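PDB 6L6J: Oxidored_FMN domain-containing protein from [Pseudomonas] geniculata N1, which acts as a 6-hydroxypseudooxynicotine amine oxidase that carries flavin mononucleotide and a [4Fe-4S] cluster and also binds ADP. Local coordinates for residues G16-K21 against G163-Y168; H372-H377 against G664-T669; G515-G520 against A538-R543. All blocks are in the same frame, centred on the assembly; numbering follows the deposited sequence.

Interaction 1 (G16-K21 against G163-Y168); sequences GPVTTK and GFDIVY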
loop_
_atom_site.group_PDB
_atom_site.type_symbol
_atom_site.label_atom_id
_atom_site.label_comp_id
_atom_site.label_asym_id
_atom_site.label_seq_id
_atom_site.Cartn_x
_atom_site.Cartn_y
_atom_site.Cartn_z
ATOM N N GLY A 16 20.060 19.261 -11.041
ATOM C CA GLY A 16 21.468 19.179 -11.465
ATOM C C GLY A 16 21.571 19.306 -12.981
ATOM O O GLY A 16 20.940 20.173 -13.567
ATOM N N PRO A 17 22.336 18.434 -13.672
ATOM C CA PRO A 17 22.501 18.560 -15.118
ATOM C C PRO A 17 21.329 18.055 -15.970
ATOM O O PRO A 17 21.476 18.084 -17.149
ATOM C CB PRO A 17 23.722 17.675 -15.388
ATOM C CG PRO A 17 23.633 16.583 -14.323
ATOM C CD PRO A 17 23.093 17.297 -13.106
ATOM N N VAL A 18 20.231 17.584 -15.377
ATOM C CA VAL A 18 19.019 17.142 -16.136
ATOM C C VAL A 18 17.850 18.043 -15.735
ATOM O O VAL A 18 18.032 18.897 -14.846
ATOM C CB VAL A 18 18.672 15.652 -15.920
ATOM C CG1 VAL A 18 19.763 14.734 -16.450
ATOM C CG2 VAL A 18 18.361 15.321 -14.469
ATOM N N THR A 19 16.698 17.835 -16.374
ATOM C CA THR A 19 15.474 18.656 -16.226
ATOM C C THR A 19 14.254 17.736 -16.334
ATOM O O THR A 19 14.234 16.898 -17.246
ATOM C CB THR A 19 15.460 19.776 -17.285
ATOM O OG1 THR A 19 16.635 20.576 -17.089
ATOM C CG2 THR A 19 14.219 20.650 -17.228
ATOM N N THR A 20 13.264 17.908 -15.458
ATOM C CA THR A 20 11.976 17.165 -15.492
ATOM C C THR A 20 10.925 18.043 -16.175
ATOM O O THR A 20 10.884 19.233 -15.869
ATOM C CB THR A 20 11.555 16.693 -14.091
ATOM O OG1 THR A 20 10.329 15.966 -14.206
ATOM C CG2 THR A 20 11.380 17.812 -13.092
ATOM N N LYS A 21 10.078 17.467 -17.035
ATOM C CA LYS A 21 9.036 18.235 -17.772
ATOM C C LYS A 21 7.966 18.800 -16.832
ATOM O O LYS A 21 7.191 19.677 -17.300
ATOM C CB LYS A 21 8.387 17.380 -18.864
ATOM C CG LYS A 21 7.797 16.051 -18.408
ATOM C CD LYS A 21 6.951 15.400 -19.472
ATOM C CE LYS A 21 6.880 13.898 -19.364
ATOM N NZ LYS A 21 5.581 13.396 -19.858
ATOM N N GLY A 163 21.618 4.366 -18.448
ATOM C CA GLY A 163 20.979 5.593 -18.965
ATOM C C GLY A 163 20.079 6.303 -17.967
ATOM O O GLY A 163 19.306 7.181 -18.414
ATOM N N PHE A 164 20.154 5.927 -16.687
ATOM C CA PHE A 164 19.446 6.598 -15.571
ATOM C C PHE A 164 19.890 8.073 -15.538
ATOM O O PHE A 164 21.091 8.400 -15.710
ATOM C CB PHE A 164 19.694 5.857 -14.242
ATOM C CG PHE A 164 19.026 4.503 -14.104
ATOM C CD1 PHE A 164 17.658 4.398 -13.883
ATOM C CD2 PHE A 164 19.759 3.326 -14.207
ATOM C CE1 PHE A 164 17.046 3.157 -13.770
ATOM C CE2 PHE A 164 19.141 2.086 -14.092
ATOM C CZ PHE A 164 17.791 2.004 -13.862
ATOM N N ASP A 165 18.927 8.958 -15.309
ATOM C CA ASP A 165 19.124 10.432 -15.261
ATOM C C ASP A 165 19.460 10.869 -13.839
ATOM O O ASP A 165 20.160 11.910 -13.688
ATOM C CB ASP A 165 17.869 11.156 -15.758
ATOM C CG ASP A 165 17.490 10.731 -17.162
ATOM O OD1 ASP A 165 18.259 11.046 -18.113
ATOM O OD2 ASP A 165 16.452 10.055 -17.292
ATOM N N ILE A 166 18.916 10.139 -12.853
ATOM C CA ILE A 166 18.975 10.469 -11.397
ATOM C C ILE A 166 19.458 9.220 -10.663
ATOM O O ILE A 166 18.755 8.180 -10.724
ATOM C CB ILE A 166 17.603 10.936 -10.868
ATOM C CG1 ILE A 166 16.992 12.047 -11.732
ATOM C CG2 ILE A 166 17.714 11.362 -9.411
ATOM C CD1 ILE A 166 15.510 12.280 -11.497
ATOM N N VAL A 167 20.603 9.326 -9.992
ATOM C CA VAL A 167 21.263 8.215 -9.253
ATOM C C VAL A 167 21.235 8.593 -7.774
ATOM O O VAL A 167 21.709 9.699 -7.474
ATOM C CB VAL A 167 22.685 7.994 -9.797
ATOM C CG1 VAL A 167 23.482 6.970 -9.017
ATOM C CG2 VAL A 167 22.647 7.612 -11.267
ATOM N N TYR A 168 20.693 7.725 -6.902
ATOM C CA TYR A 168 20.402 8.039 -5.468
ATOM C C TYR A 168 21.570 7.618 -4.560
ATOM O O TYR A 168 22.388 6.718 -4.926
ATOM C CB TYR A 168 19.103 7.396 -4.966
ATOM C CG TYR A 168 17.853 8.224 -5.155
ATOM C CD1 TYR A 168 17.177 8.265 -6.364
ATOM C CD2 TYR A 168 17.299 8.915 -4.097
ATOM C CE1 TYR A 168 15.999 8.984 -6.526
ATOM C CE2 TYR A 168 16.122 9.627 -4.239
ATOM C CZ TYR A 168 15.469 9.679 -5.458
ATOM O OH TYR A 168 14.327 10.427 -5.588
#

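Interaction 2 (H372-H377 against G664-T669); sequences HVSGWH and GMRYGT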
loop_
_atom_site.group_PDB
_atom_site.type_symbol
_atom_site.label_atom_id
_atom_site.label_comp_id
_atom_site.label_asym_id
_atom_site.label_seq_id
_atom_site.Cartn_x
_atom_site.Cartn_y
_atom_site.Cartn_z
ATOM N N HIS A 372 1.708 -6.531 -17.341
ATOM C CA HIS A 372 2.334 -7.606 -18.163
ATOM C C HIS A 372 1.597 -8.930 -17.963
ATOM O O HIS A 372 1.274 -9.527 -18.976
ATOM C CB HIS A 372 3.821 -7.783 -17.848
ATOM C CG HIS A 372 4.392 -8.972 -18.539
ATOM N ND1 HIS A 372 4.805 -8.932 -19.862
ATOM C CD2 HIS A 372 4.558 -10.258 -18.125
ATOM C CE1 HIS A 372 5.246 -10.134 -20.221
ATOM N NE2 HIS A 372 5.103 -10.968 -19.172
ATOM N N VAL A 373 1.374 -9.373 -16.720
ATOM C CA VAL A 373 0.848 -10.735 -16.382
ATOM C C VAL A 373 -0.506 -10.956 -17.073
ATOM O O VAL A 373 -0.766 -12.066 -17.586
ATOM C CB VAL A 373 0.714 -10.959 -14.860
ATOM C CG1 VAL A 373 -0.224 -12.112 -14.537
ATOM C CG2 VAL A 373 2.058 -11.192 -14.178
ATOM N N SER A 374 -1.353 -9.940 -17.084
ATOM C CA SER A 374 -2.755 -10.055 -17.548
ATOM C C SER A 374 -3.019 -9.210 -18.804
ATOM O O SER A 374 -4.095 -9.404 -19.396
ATOM C CB SER A 374 -3.685 -9.696 -16.419
ATOM O OG SER A 374 -3.560 -10.614 -15.339
ATOM N N GLY A 375 -2.095 -8.321 -19.200
ATOM C CA GLY A 375 -2.312 -7.290 -20.246
ATOM C C GLY A 375 -3.337 -6.212 -19.866
ATOM O O GLY A 375 -3.982 -5.678 -20.779
ATOM N N TRP A 376 -3.483 -5.878 -18.574
ATOM C CA TRP A 376 -4.443 -4.856 -18.062
ATOM C C TRP A 376 -3.792 -3.476 -18.051
ATOM O O TRP A 376 -2.714 -3.322 -17.439
ATOM C CB TRP A 376 -4.943 -5.198 -16.659
ATOM C CG TRP A 376 -5.813 -6.413 -16.617
ATOM C CD1 TRP A 376 -6.276 -7.133 -17.677
ATOM C CD2 TRP A 376 -6.358 -7.043 -15.446
ATOM N NE1 TRP A 376 -7.050 -8.173 -17.246
ATOM C CE2 TRP A 376 -7.117 -8.149 -15.884
ATOM C CE3 TRP A 376 -6.263 -6.795 -14.073
ATOM C CZ2 TRP A 376 -7.807 -8.980 -15.001
ATOM C CZ3 TRP A 376 -6.920 -7.633 -13.201
ATOM C CH2 TRP A 376 -7.694 -8.698 -13.661
ATOM N N HIS A 377 -4.457 -2.507 -18.672
ATOM C CA HIS A 377 -4.031 -1.087 -18.685
ATOM C C HIS A 377 -4.843 -0.311 -17.648
ATOM O O HIS A 377 -5.981 -0.647 -17.337
ATOM C CB HIS A 377 -4.087 -0.532 -20.122
ATOM C CG HIS A 377 -3.214 -1.311 -21.056
ATOM N ND1 HIS A 377 -1.866 -1.581 -20.772
ATOM C CD2 HIS A 377 -3.476 -1.907 -22.243
ATOM C CE1 HIS A 377 -1.345 -2.289 -21.757
ATOM N NE2 HIS A 377 -2.312 -2.497 -22.673
ATOM N N GLY A 664 -14.935 -8.086 -16.335
ATOM C CA GLY A 664 -15.063 -6.986 -17.314
ATOM C C GLY A 664 -14.189 -7.168 -18.558
ATOM O O GLY A 664 -14.620 -6.774 -19.655
ATOM N N MET A 665 -12.986 -7.719 -18.398
ATOM C CA MET A 665 -12.005 -7.883 -19.507
ATOM C C MET A 665 -12.239 -9.220 -20.234
ATOM O O MET A 665 -12.010 -9.260 -21.440
ATOM C CB MET A 665 -10.568 -7.831 -18.977
ATOM C CG MET A 665 -10.221 -6.544 -18.274
ATOM S SD MET A 665 -10.011 -5.117 -19.382
ATOM C CE MET A 665 -8.615 -5.669 -20.365
ATOM N N ARG A 666 -12.654 -10.270 -19.520
ATOM C CA ARG A 666 -12.765 -11.644 -20.075
ATOM C C ARG A 666 -14.056 -11.786 -20.889
ATOM O O ARG A 666 -14.073 -12.657 -21.766
ATOM C CB ARG A 666 -12.695 -12.727 -18.986
ATOM C CG ARG A 666 -11.403 -12.732 -18.182
ATOM C CD ARG A 666 -10.119 -12.975 -18.962
ATOM N NE ARG A 666 -8.926 -12.535 -18.216
ATOM C CZ ARG A 666 -8.146 -11.468 -18.502
ATOM N NH1 ARG A 666 -8.382 -10.686 -19.547
ATOM N NH2 ARG A 666 -7.095 -11.212 -17.742
ATOM N N TYR A 667 -15.096 -10.985 -20.633
ATOM C CA TYR A 667 -16.416 -11.181 -21.293
ATOM C C TYR A 667 -16.263 -11.061 -22.808
ATOM O O TYR A 667 -15.674 -10.054 -23.245
ATOM C CB TYR A 667 -17.478 -10.175 -20.862
ATOM C CG TYR A 667 -18.798 -10.370 -21.573
ATOM C CD1 TYR A 667 -19.498 -11.562 -21.455
ATOM C CD2 TYR A 667 -19.343 -9.379 -22.379
ATOM C CE1 TYR A 667 -20.703 -11.762 -22.108
ATOM C CE2 TYR A 667 -20.555 -9.559 -23.031
ATOM C CZ TYR A 667 -21.241 -10.754 -22.888
ATOM O OH TYR A 667 -22.436 -10.980 -23.512
ATOM N N GLY A 668 -16.762 -12.065 -23.547
ATOM C CA GLY A 668 -16.915 -12.046 -25.016
ATOM C C GLY A 668 -15.688 -12.552 -25.754
ATOM O O GLY A 668 -15.597 -12.246 -26.968
ATOM N N THR A 669 -14.801 -13.306 -25.079
ATOM C CA THR A 669 -13.545 -13.875 -25.660
ATOM C C THR A 669 -13.567 -15.412 -25.603
ATOM O O THR A 669 -14.541 -16.055 -25.196
ATOM C CB THR A 669 -12.290 -13.322 -24.962
ATOM O OG1 THR A 669 -12.104 -14.025 -23.725
ATOM C CG2 THR A 669 -12.348 -11.826 -24.725
#

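Interaction 3 (G515-G520 against A538-R543); sequences GRLPEG and ADRLAR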
loop_
_atom_site.group_PDB
_atom_site.type_symbol
_atom_site.label_atom_id
_atom_site.label_comp_id
_atom_site.label_asym_id
_atom_site.label_seq_id
_atom_site.Cartn_x
_atom_site.Cartn_y
_atom_site.Cartn_z
ATOM N N GLY A 515 -25.053 -0.531 13.718
ATOM C CA GLY A 515 -25.102 0.419 14.845
ATOM C C GLY A 515 -25.958 -0.092 15.995
ATOM O O GLY A 515 -26.554 0.751 16.673
ATOM N N ARG A 516 -26.019 -1.412 16.192
ATOM C CA ARG A 516 -26.780 -2.080 17.280
ATOM C C ARG A 516 -25.785 -2.518 18.361
ATOM O O ARG A 516 -25.353 -3.684 18.347
ATOM C CB ARG A 516 -27.593 -3.255 16.726
ATOM C CG ARG A 516 -28.838 -2.843 15.949
ATOM C CD ARG A 516 -29.849 -3.978 15.841
ATOM N NE ARG A 516 -29.202 -5.180 15.321
ATOM C CZ ARG A 516 -29.052 -5.484 14.033
ATOM N NH1 ARG A 516 -29.527 -4.682 13.091
ATOM N NH2 ARG A 516 -28.425 -6.598 13.693
ATOM N N LEU A 517 -25.435 -1.596 19.260
ATOM C CA LEU A 517 -24.285 -1.729 20.187
ATOM C C LEU A 517 -24.778 -2.141 21.561
ATOM O O LEU A 517 -25.891 -1.781 21.936
ATOM C CB LEU A 517 -23.555 -0.392 20.281
ATOM C CG LEU A 517 -22.532 -0.124 19.190
ATOM C CD1 LEU A 517 -23.166 -0.186 17.808
ATOM C CD2 LEU A 517 -21.884 1.230 19.423
ATOM N N PRO A 518 -23.938 -2.853 22.352
ATOM C CA PRO A 518 -24.238 -3.119 23.752
ATOM C C PRO A 518 -24.188 -1.761 24.464
ATOM O O PRO A 518 -23.323 -0.980 24.116
ATOM C CB PRO A 518 -23.158 -4.093 24.257
ATOM C CG PRO A 518 -22.100 -4.130 23.169
ATOM C CD PRO A 518 -22.626 -3.379 21.960
ATOM N N GLU A 519 -25.132 -1.521 25.379
ATOM C CA GLU A 519 -25.408 -0.189 25.988
ATOM C C GLU A 519 -24.122 0.295 26.659
ATOM O O GLU A 519 -23.681 1.429 26.396
ATOM C CB GLU A 519 -26.553 -0.258 27.007
ATOM C CG GLU A 519 -27.517 0.918 26.916
ATOM C CD GLU A 519 -28.654 0.707 25.926
ATOM O OE1 GLU A 519 -29.412 -0.284 26.101
ATOM O OE2 GLU A 519 -28.779 1.520 24.978
ATOM N N GLY A 520 -23.536 -0.553 27.490
ATOM C CA GLY A 520 -22.242 -0.264 28.115
ATOM C C GLY A 520 -21.585 -1.544 28.568
ATOM O O GLY A 520 -21.614 -2.537 27.808
ATOM N N ALA A 538 -13.709 -2.952 17.997
ATOM C CA ALA A 538 -13.125 -2.628 19.320
ATOM C C ALA A 538 -13.138 -1.111 19.502
ATOM O O ALA A 538 -13.721 -0.623 20.482
ATOM C CB ALA A 538 -11.722 -3.185 19.423
ATOM N N ASP A 539 -12.551 -0.398 18.538
ATOM C CA ASP A 539 -12.446 1.081 18.530
ATOM C C ASP A 539 -13.850 1.666 18.655
ATOM O O ASP A 539 -14.070 2.465 19.560
ATOM C CB ASP A 539 -11.742 1.587 17.274
ATOM C CG ASP A 539 -11.080 2.937 17.468
ATOM O OD1 ASP A 539 -11.749 3.851 17.985
ATOM O OD2 ASP A 539 -9.888 3.047 17.149
ATOM N N ARG A 540 -14.756 1.260 17.772
ATOM C CA ARG A 540 -16.174 1.697 17.763
ATOM C C ARG A 540 -16.763 1.530 19.161
ATOM O O ARG A 540 -17.464 2.454 19.622
ATOM C CB ARG A 540 -16.958 0.870 16.744
ATOM C CG ARG A 540 -18.435 1.206 16.662
ATOM C CD ARG A 540 -18.649 2.491 15.899
ATOM N NE ARG A 540 -20.076 2.744 15.745
ATOM C CZ ARG A 540 -20.816 3.519 16.549
ATOM N NH1 ARG A 540 -20.262 4.156 17.582
ATOM N NH2 ARG A 540 -22.113 3.657 16.284
ATOM N N LEU A 541 -16.482 0.393 19.805
ATOM C CA LEU A 541 -17.107 -0.024 21.081
ATOM C C LEU A 541 -16.503 0.749 22.250
ATOM O O LEU A 541 -17.264 1.135 23.172
ATOM C CB LEU A 541 -16.887 -1.518 21.284
ATOM C CG LEU A 541 -17.731 -2.454 20.426
ATOM C CD1 LEU A 541 -17.148 -3.855 20.485
ATOM C CD2 LEU A 541 -19.187 -2.465 20.882
ATOM N N ALA A 542 -15.185 0.935 22.266
ATOM C CA ALA A 542 -14.528 1.711 23.343
ATOM C C ALA A 542 -15.096 3.148 23.296
ATOM O O ALA A 542 -15.494 3.687 24.369
ATOM C CB ALA A 542 -13.019 1.653 23.213
ATOM N N ARG A 543 -15.238 3.702 22.093
ATOM C CA ARG A 543 -15.753 5.076 21.858
ATOM C C ARG A 543 -17.236 5.203 22.212
ATOM O O ARG A 543 -17.694 6.317 22.254
ATOM C CB ARG A 543 -15.627 5.472 20.382
ATOM C CG ARG A 543 -14.204 5.700 19.915
ATOM C CD ARG A 543 -14.267 6.273 18.523
ATOM N NE ARG A 543 -13.049 6.046 17.760
ATOM C CZ ARG A 543 -12.727 6.694 16.651
ATOM N NH1 ARG A 543 -13.546 7.620 16.177
ATOM N NH2 ARG A 543 -11.591 6.407 16.034
#

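Interaction 1 (G16-K21 against G163-Y168)
Val18 sets both of its methyl groups against Asp165 and CG2 alone against Ile166, and the contact is van der Waals, with no hydrogen bond between the segments. CG2 of Val18 lies 3.9 Å from the backbone O of Asp165, while CG1 of Val18 rests 4.1 Å from CB of Asp165. The two side chains cross at about a right angle; both methyls lie by the carbonyl O, CG1 also meets the root of the aspartate side chain, and the carboxylate is turned to partners outside the two segments. Beyond it, CG2 of Val18 comes within 4.5 Å of CG1 of Ile166, a looser touch. With CG1 of Val18 anti to the carbonyl carbon (chi1 -64°), CG2 is set between the backbone N and that carbon, and both methyls can face the partner segment.

The next shell fixes Asp165. Its OD2 accepts a hydrogen bond from the backbone N of Ala100, and OD1 forms a salt bridge with Lys94, so both oxygens of this buried carboxylate have partners, which probably favours its charged form. Backbone bonds tie Asp165 to Ala100 and Ala220, and Val18 itself also packs on Leu99 and Ala220, side chains from the two strands next to 166-171. Just before, Gly163 closes helix 142-162 with a Schellman motif.

Strand 18-20 pairs antiparallel with 13-15, and through Val18 this small hairpin is laid against the start of the fourth strand of an eight-stranded parallel barrel. An N-terminal hairpin closing the bottom of a TIM barrel is characteristic of the FMN-dependent Old Yellow Enzyme family.

Interaction 2 (H372-H377 against G664-T669)
Two bends in the same sense, at chi2 (-73°) and chi3 (-62°), curl the Met665 chain round so that CG and CE both meet the pyrrole side of Trp376, and a bend at chi2 turns the Arg666 chain toward the same indole. CG of Met665 is 3.7 Å from NE1 of Trp376, and CE of Met665 is 3.9 Å from CD1 of Trp376. The sulfur lies obliquely to the ring, SD of Met665 being 5.0 Å from the centroid of the five-membered ring of Trp376, which makes a Met-aromatic contact.

Arg666 comes in crosswise, its guanidinium plane tilted 39° from the indole. NH2 of Arg666 and NE1 of Trp376 approach each other, but both are donors and no hydrogen bond joins them. Ser374 fills the angle between them: its CB sits 3.7 Å above one face of the Trp376 ring and, in the plane of the guanidinium, 4.0 Å from NH2 of Arg666, while its OG is bound to Glu370. With Trp376 cut back to an alanine, Met665 would probably be left without its aromatic partner, a gap would open beside it, and the guanidinium of Arg666 would lose the indole it lies against.

The indole also meets Tyr658, Arg661 and Lys662, so it lies along the last turns of helix 653-666. At the other end of the loop, His372 and Val373 touch helix 38-51, and the chain then runs on to strand 390-394.

Interaction 3 (G515-G520 against A538-R543)
Leu541 and Pro518 make the apolar half of this contact: CD2 of Leu541 is 3.7 Å from CD of Pro518, the side chains crossing at about a right angle, so that the leucine methyl butts against the proline ring. The same CD2 of Leu541 stands more loosely, 4.4 Å, from CG of Leu517.

A second kind of contact sets a methyl over a flat cation. CD2 of Leu517 lies 3.7 Å above one face of the Arg540 guanidinium, shifted toward its rim, and 3.8 Å from CZ of Arg540. The Arg540 chain sets out opposite its backbone N (chi1 179°) and then bends at chi2 (76°), a course that turns its face to the leucine. The N-H groups, which lie in the guanidinium plane, are not used in this touch.

Polar bonds brace each segment separately, none crossing between them. One helical turn apart, NE of Arg543 donates to OD1 of Asp539 at 2.6 Å on the syn side, but 29° out of the carboxylate plane, forming a salt bridge, and OD2 of Asp539 is held by Arg435. Arg516, which takes no part across the contact, forms salt bridges with Asp511 and Asp514.

Gly515 ends helix 509-513 in a Schellman motif, and the loop then leads into strand 522-527. Leu541 also rests on Val523, Val525 and Val548, which places helix 533-542 on the sheet as the helix of a beta-alpha-beta unit between parallel strands 522-527 and 547-552, as in Rossmann-like domains.

From the N terminus, interaction 1 comes first: it closes a loop of 141 intervening residues and ties the N-terminal hairpin to the fourth strand of the FMN-binding barrel. Only after it has closed does the chain reach 372-377, beyond the cluster cysteines, where interaction 2 opens. That contact spans 286 residues and joins the linker behind the barrel to the helix at the C-terminal end. Interaction 3 falls within this span, a short local closure of 17 residues in the second alpha/beta domain. No contacts cross. Interactions 1 and 2 approach to about 17 Å between nearest atoms, whereas the centres of 1 and 3 lie about 53 Å apart.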